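Local structure of adenylate kinase (Desulfovibrio gigas, 2XB4) at residues I3-P8 and L81-P86; F108-L113 and V201-D206. The protein probably catalyses the reversible transfer of a phosphate group between ATP and AMP, giving two ADP, and carries a bound zinc ion. All coordinates share one frame; numbering follows the deposited sequence.

Contact 1: residues I3-P8 and L81-P86; sequences ILIFGP and LLDGFP. With SRT (S,R meso-tartaric acid), chain C.
Leu81 carries CG anti to its backbone N (chi1 172°), and chi2 of 68° then turns CD1 back over Ile3, where it presses on CG2 at 3.4 Å, closer than two methyls normally sit. Ile5, with CG1 anti to N, holds CG2 between N and the carbonyl carbon; that methyl lies 3.8 Å from Leu81 CD1 and also meets CB of Asp83, whose side chain runs beside it in the same direction. Beneath these side chains the parallel strands are joined by two nearly straight bonds, Leu82 N to Ile3 O (2.8 Å) and Ile5 N to Leu82 O (3.1 Å). Beyond them two waters take over the link, both donating to Ile5 O: one also donates to Asp83 OD1, the other accepts from Gly84 N and donates weakly to Phe85 O. On the sheet face of Leu4 and Leu82, Pro86, which follows a cis peptide bond, crosses Phe6 at about a right angle, its CD 3.9 Å from Phe6 CZ and its O at the ring edge. Asp83 OD1 also forms a salt bridge with Lys13, and Pro8 O accepts a weak bond from tartaric acid O3. This pairs the central strand of a P-loop kinase's five-stranded parallel sheet with its neighbour, and opens at the C-terminal end between the phosphate-binding loop and the predicted AMP site of Gly84, Phe85 and Pro86.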
# COMPACT_ATOMS: atom_id res chain seq x y z
N ILE A 3 15.81 -19.68 -26.01
CA ILE A 3 14.65 -20.28 -25.29
C ILE A 3 13.45 -19.31 -25.24
O ILE A 3 13.69 -18.10 -25.03
CB ILE A 3 15.09 -20.58 -23.83
CG1 ILE A 3 16.32 -21.50 -23.85
CG2 ILE A 3 13.89 -21.17 -23.02
CD1 ILE A 3 16.92 -21.91 -22.44
N LEU A 4 12.19 -19.79 -25.46
CA LEU A 4 10.95 -19.01 -25.25
C LEU A 4 10.38 -19.60 -23.95
O LEU A 4 10.43 -20.82 -23.80
CB LEU A 4 9.84 -19.33 -26.31
CG LEU A 4 9.95 -18.53 -27.60
CD1 LEU A 4 11.10 -19.15 -28.34
CD2 LEU A 4 8.67 -18.69 -28.40
N ILE A 5 9.91 -18.78 -23.02
CA ILE A 5 9.27 -19.32 -21.82
C ILE A 5 7.83 -18.81 -21.73
O ILE A 5 7.55 -17.61 -21.96
CB ILE A 5 10.11 -18.99 -20.54
CG1 ILE A 5 9.54 -19.68 -19.26
CG2 ILE A 5 10.29 -17.47 -20.35
CD1 ILE A 5 10.63 -19.67 -18.10
N PHE A 6 6.90 -19.72 -21.40
CA PHE A 6 5.51 -19.34 -21.17
C PHE A 6 5.06 -19.73 -19.72
O PHE A 6 5.30 -20.86 -19.25
CB PHE A 6 4.57 -20.07 -22.16
CG PHE A 6 4.79 -19.73 -23.63
CD1 PHE A 6 4.12 -18.65 -24.22
CD2 PHE A 6 5.70 -20.46 -24.39
CE1 PHE A 6 4.27 -18.35 -25.62
CE2 PHE A 6 5.92 -20.18 -25.74
CZ PHE A 6 5.23 -19.13 -26.39
N GLY A 7 4.25 -18.87 -19.09
CA GLY A 7 3.51 -19.31 -17.90
C GLY A 7 2.58 -18.17 -17.43
O GLY A 7 2.86 -16.99 -17.77
N PRO A 8 1.52 -18.50 -16.69
CA PRO A 8 0.53 -17.51 -16.27
C PRO A 8 1.09 -16.75 -15.07
O PRO A 8 2.04 -17.25 -14.41
CB PRO A 8 -0.63 -18.36 -15.73
CG PRO A 8 -0.00 -19.67 -15.30
CD PRO A 8 1.15 -19.89 -16.32
N LEU A 81 16.73 -15.63 -23.60
CA LEU A 81 15.50 -16.19 -23.03
C LEU A 81 14.41 -15.15 -23.20
O LEU A 81 14.49 -14.05 -22.63
CB LEU A 81 15.67 -16.46 -21.52
CG LEU A 81 14.38 -16.87 -20.72
CD1 LEU A 81 13.88 -18.29 -21.14
CD2 LEU A 81 14.77 -16.82 -19.18
N LEU A 82 13.45 -15.44 -24.05
CA LEU A 82 12.35 -14.46 -24.41
C LEU A 82 11.12 -14.75 -23.58
O LEU A 82 10.61 -15.86 -23.63
CB LEU A 82 12.08 -14.59 -25.93
CG LEU A 82 11.01 -13.63 -26.52
CD1 LEU A 82 11.26 -12.10 -26.20
CD2 LEU A 82 10.65 -13.90 -27.99
N ASP A 83 10.64 -13.77 -22.81
CA ASP A 83 9.69 -13.97 -21.74
C ASP A 83 8.60 -12.91 -21.97
O ASP A 83 8.87 -11.74 -21.94
CB ASP A 83 10.48 -13.76 -20.46
CG ASP A 83 9.67 -13.81 -19.22
OD1 ASP A 83 8.44 -13.94 -19.33
OD2 ASP A 83 10.27 -13.75 -18.11
N GLY A 84 7.37 -13.33 -22.16
CA GLY A 84 6.22 -12.46 -22.12
C GLY A 84 5.69 -12.12 -23.50
O GLY A 84 4.66 -11.43 -23.64
N PHE A 85 6.41 -12.58 -24.52
CA PHE A 85 5.98 -12.40 -25.93
C PHE A 85 6.35 -13.72 -26.60
O PHE A 85 7.47 -14.19 -26.39
CB PHE A 85 6.73 -11.22 -26.57
CG PHE A 85 6.30 -10.93 -27.90
CD1 PHE A 85 6.78 -11.68 -28.93
CD2 PHE A 85 5.32 -9.97 -28.16
CE1 PHE A 85 6.37 -11.46 -30.20
CE2 PHE A 85 4.86 -9.73 -29.47
CZ PHE A 85 5.39 -10.46 -30.51
N PRO A 86 5.44 -14.32 -27.42
CA PRO A 86 4.16 -13.81 -27.92
C PRO A 86 3.03 -14.07 -26.93
O PRO A 86 3.12 -14.98 -26.09
CB PRO A 86 3.95 -14.62 -29.23
CG PRO A 86 4.67 -15.94 -28.91
CD PRO A 86 5.81 -15.62 -28.03
O1 SRT C . 3.98 -15.96 -9.51
O11 SRT C . 6.14 -15.36 -9.83
C1 SRT C . 4.91 -15.34 -10.09
C2 SRT C . 4.38 -14.77 -11.34
O2 SRT C . 3.26 -13.92 -11.29
C3 SRT C . 5.20 -14.92 -12.57
O3 SRT C . 4.53 -16.19 -12.81
C4 SRT C . 4.82 -13.98 -13.64
O4 SRT C . 5.40 -12.89 -13.65
O41 SRT C . 3.96 -14.34 -14.45
O HOH W 1 6.41 -15.60 -20.39
O HOH W 2 7.01 -15.93 -23.96

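Contact 2: residues F108-L113 and V201-D206; sequences FVIEIL and VYIELD
Glu111 OE1 is gripped by two donors, the hydroxyl of Tyr202 and a water. Tyr202 OH donates to Glu111 OE1 at 2.6 Å, approaching from above the carboxylate plane, 41° out of it, while OE1 itself lies in the plane of the phenol ring at its edge. Tyr202 has CG anti to N (chi1 -171°), and chi2 near 90° sets the turn of the ring, whose CE1 packs 3.4 Å from Val109 CG1. The water donates to Glu111 OE1 and to Glu204 OE2, linking two carboxylate oxygens 4.4 Å apart; Lys192, in a salt bridge with Glu204, would be expected to ease any repulsion between them. Further along this face, Leu113 CD1 rests 3.8 Å from Glu204 CB.

The other face is apolar. Phe108 CD2 touches Val201 CB at 3.8 Å and Ile203 CD1 at nearly the same distance, and Leu205 CD1 lies 3.6 Å from Ile110 CG2 with Ile112 CG1 a little farther off. Between the two faces, five backbone hydrogen bonds alternate from strand to strand in a parallel ladder, from Val109 N to Val201 O through to Leu113 N to Leu205 O.

Strand 201-206 is the outermost on this side of the chain's parallel sheet, and strand 108-113 has strand 2-6 as its other neighbour. Helix 184-192 covers the face of Glu111 and Tyr202, whereas helix 211-222 packs against Phe108, Ile110 and Ile203 on the other.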
# COMPACT_ATOMS: atom_id res chain seq x y z
N PHE A 108 14.82 -24.44 -27.23
CA PHE A 108 13.93 -24.96 -26.22
C PHE A 108 12.71 -24.06 -26.07
O PHE A 108 12.83 -22.83 -26.15
CB PHE A 108 14.65 -25.01 -24.86
CG PHE A 108 15.81 -26.02 -24.82
CD1 PHE A 108 17.14 -25.61 -25.06
CD2 PHE A 108 15.56 -27.37 -24.56
CE1 PHE A 108 18.20 -26.53 -25.02
CE2 PHE A 108 16.65 -28.33 -24.55
CZ PHE A 108 17.96 -27.91 -24.77
N VAL A 109 11.58 -24.65 -25.72
CA VAL A 109 10.44 -23.81 -25.32
C VAL A 109 10.03 -24.38 -24.00
O VAL A 109 9.81 -25.62 -23.88
CB VAL A 109 9.24 -23.88 -26.36
CG1 VAL A 109 7.93 -23.24 -25.79
CG2 VAL A 109 9.65 -23.25 -27.64
N ILE A 110 9.93 -23.53 -23.00
CA ILE A 110 9.52 -24.00 -21.65
C ILE A 110 8.09 -23.53 -21.33
O ILE A 110 7.77 -22.35 -21.48
CB ILE A 110 10.45 -23.41 -20.60
CG1 ILE A 110 11.87 -24.01 -20.78
CG2 ILE A 110 9.95 -23.71 -19.12
CD1 ILE A 110 12.96 -23.27 -19.93
N GLU A 111 7.24 -24.42 -20.83
CA GLU A 111 5.92 -24.00 -20.41
C GLU A 111 5.75 -24.44 -18.97
O GLU A 111 5.92 -25.63 -18.66
CB GLU A 111 4.82 -24.62 -21.30
CG GLU A 111 3.41 -24.24 -20.85
CD GLU A 111 2.29 -25.21 -21.34
OE1 GLU A 111 2.49 -26.10 -22.22
OE2 GLU A 111 1.18 -25.07 -20.80
N ILE A 112 5.40 -23.49 -18.10
CA ILE A 112 5.06 -23.84 -16.72
C ILE A 112 3.53 -24.04 -16.64
O ILE A 112 2.77 -23.12 -16.98
CB ILE A 112 5.50 -22.76 -15.74
CG1 ILE A 112 7.02 -22.50 -15.94
CG2 ILE A 112 5.15 -23.26 -14.26
CD1 ILE A 112 7.49 -21.28 -15.19
N LEU A 113 3.10 -25.21 -16.17
CA LEU A 113 1.68 -25.68 -16.25
C LEU A 113 1.15 -25.50 -14.86
O LEU A 113 1.79 -25.98 -13.89
CB LEU A 113 1.59 -27.21 -16.52
CG LEU A 113 1.59 -27.53 -18.00
CD1 LEU A 113 3.01 -27.31 -18.63
CD2 LEU A 113 1.11 -28.94 -18.19
N VAL A 201 13.23 -28.62 -28.41
CA VAL A 201 12.65 -29.43 -27.40
C VAL A 201 11.62 -28.61 -26.58
O VAL A 201 11.89 -27.51 -26.19
CB VAL A 201 13.76 -30.05 -26.50
CG1 VAL A 201 13.16 -30.70 -25.25
CG2 VAL A 201 14.73 -31.10 -27.30
N TYR A 202 10.42 -29.17 -26.36
CA TYR A 202 9.36 -28.48 -25.63
C TYR A 202 9.31 -29.08 -24.22
O TYR A 202 9.11 -30.32 -24.05
CB TYR A 202 8.03 -28.70 -26.32
CG TYR A 202 6.87 -27.81 -25.74
CD1 TYR A 202 6.64 -26.54 -26.26
CD2 TYR A 202 6.04 -28.29 -24.72
CE1 TYR A 202 5.57 -25.75 -25.80
CE2 TYR A 202 4.95 -27.47 -24.20
CZ TYR A 202 4.74 -26.23 -24.79
OH TYR A 202 3.71 -25.39 -24.43
N ILE A 203 9.58 -28.25 -23.23
CA ILE A 203 9.70 -28.73 -21.84
C ILE A 203 8.43 -28.28 -21.07
O ILE A 203 8.09 -27.11 -21.13
CB ILE A 203 10.94 -28.15 -21.17
CG1 ILE A 203 12.21 -28.70 -21.85
CG2 ILE A 203 11.01 -28.59 -19.59
CD1 ILE A 203 13.53 -28.07 -21.26
N GLU A 204 7.74 -29.22 -20.40
CA GLU A 204 6.55 -28.89 -19.60
C GLU A 204 6.96 -29.05 -18.16
O GLU A 204 7.47 -30.13 -17.77
CB GLU A 204 5.46 -29.91 -19.91
CG GLU A 204 4.81 -29.75 -21.31
CD GLU A 204 3.68 -30.77 -21.49
OE1 GLU A 204 3.71 -31.83 -20.86
OE2 GLU A 204 2.74 -30.53 -22.23
N LEU A 205 6.84 -27.98 -17.39
CA LEU A 205 7.18 -27.98 -15.98
C LEU A 205 5.88 -27.99 -15.16
O LEU A 205 4.99 -27.15 -15.37
CB LEU A 205 7.97 -26.69 -15.69
CG LEU A 205 9.36 -26.63 -16.30
CD1 LEU A 205 10.06 -25.26 -15.84
CD2 LEU A 205 10.22 -27.91 -15.89
N ASP A 206 5.77 -28.92 -14.23
CA ASP A 206 4.60 -28.97 -13.34
C ASP A 206 4.78 -27.92 -12.27
O ASP A 206 5.55 -28.13 -11.31
CB ASP A 206 4.49 -30.33 -12.64
CG ASP A 206 3.40 -30.35 -11.54
OD1 ASP A 206 2.59 -29.38 -11.40
OD2 ASP A 206 3.39 -31.34 -10.78
O HOH W 3 1.28 -28.50 -22.70

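How the contacts relate
From the N terminus, strand 2-6 runs into the phosphate-binding loop, and the chain then passes through a largely helical region that includes the predicted NMP region before strand 80-83 returns to close contact 1. Helix 89-101 leads on to strand 108-113, where contact 2 opens; 87 further residues, zinc site included, precede strand 201-206, which closes it. The two loops therefore follow in series, neither nested nor crossed. Side by side in the sheet, strands 2-6 and 108-113 join the contacts directly: Phe6 N probably bonds to Ile110 O, and Ile110 N to Leu4 O. Four of the five parallel strands are thus tied into one CORE sheet.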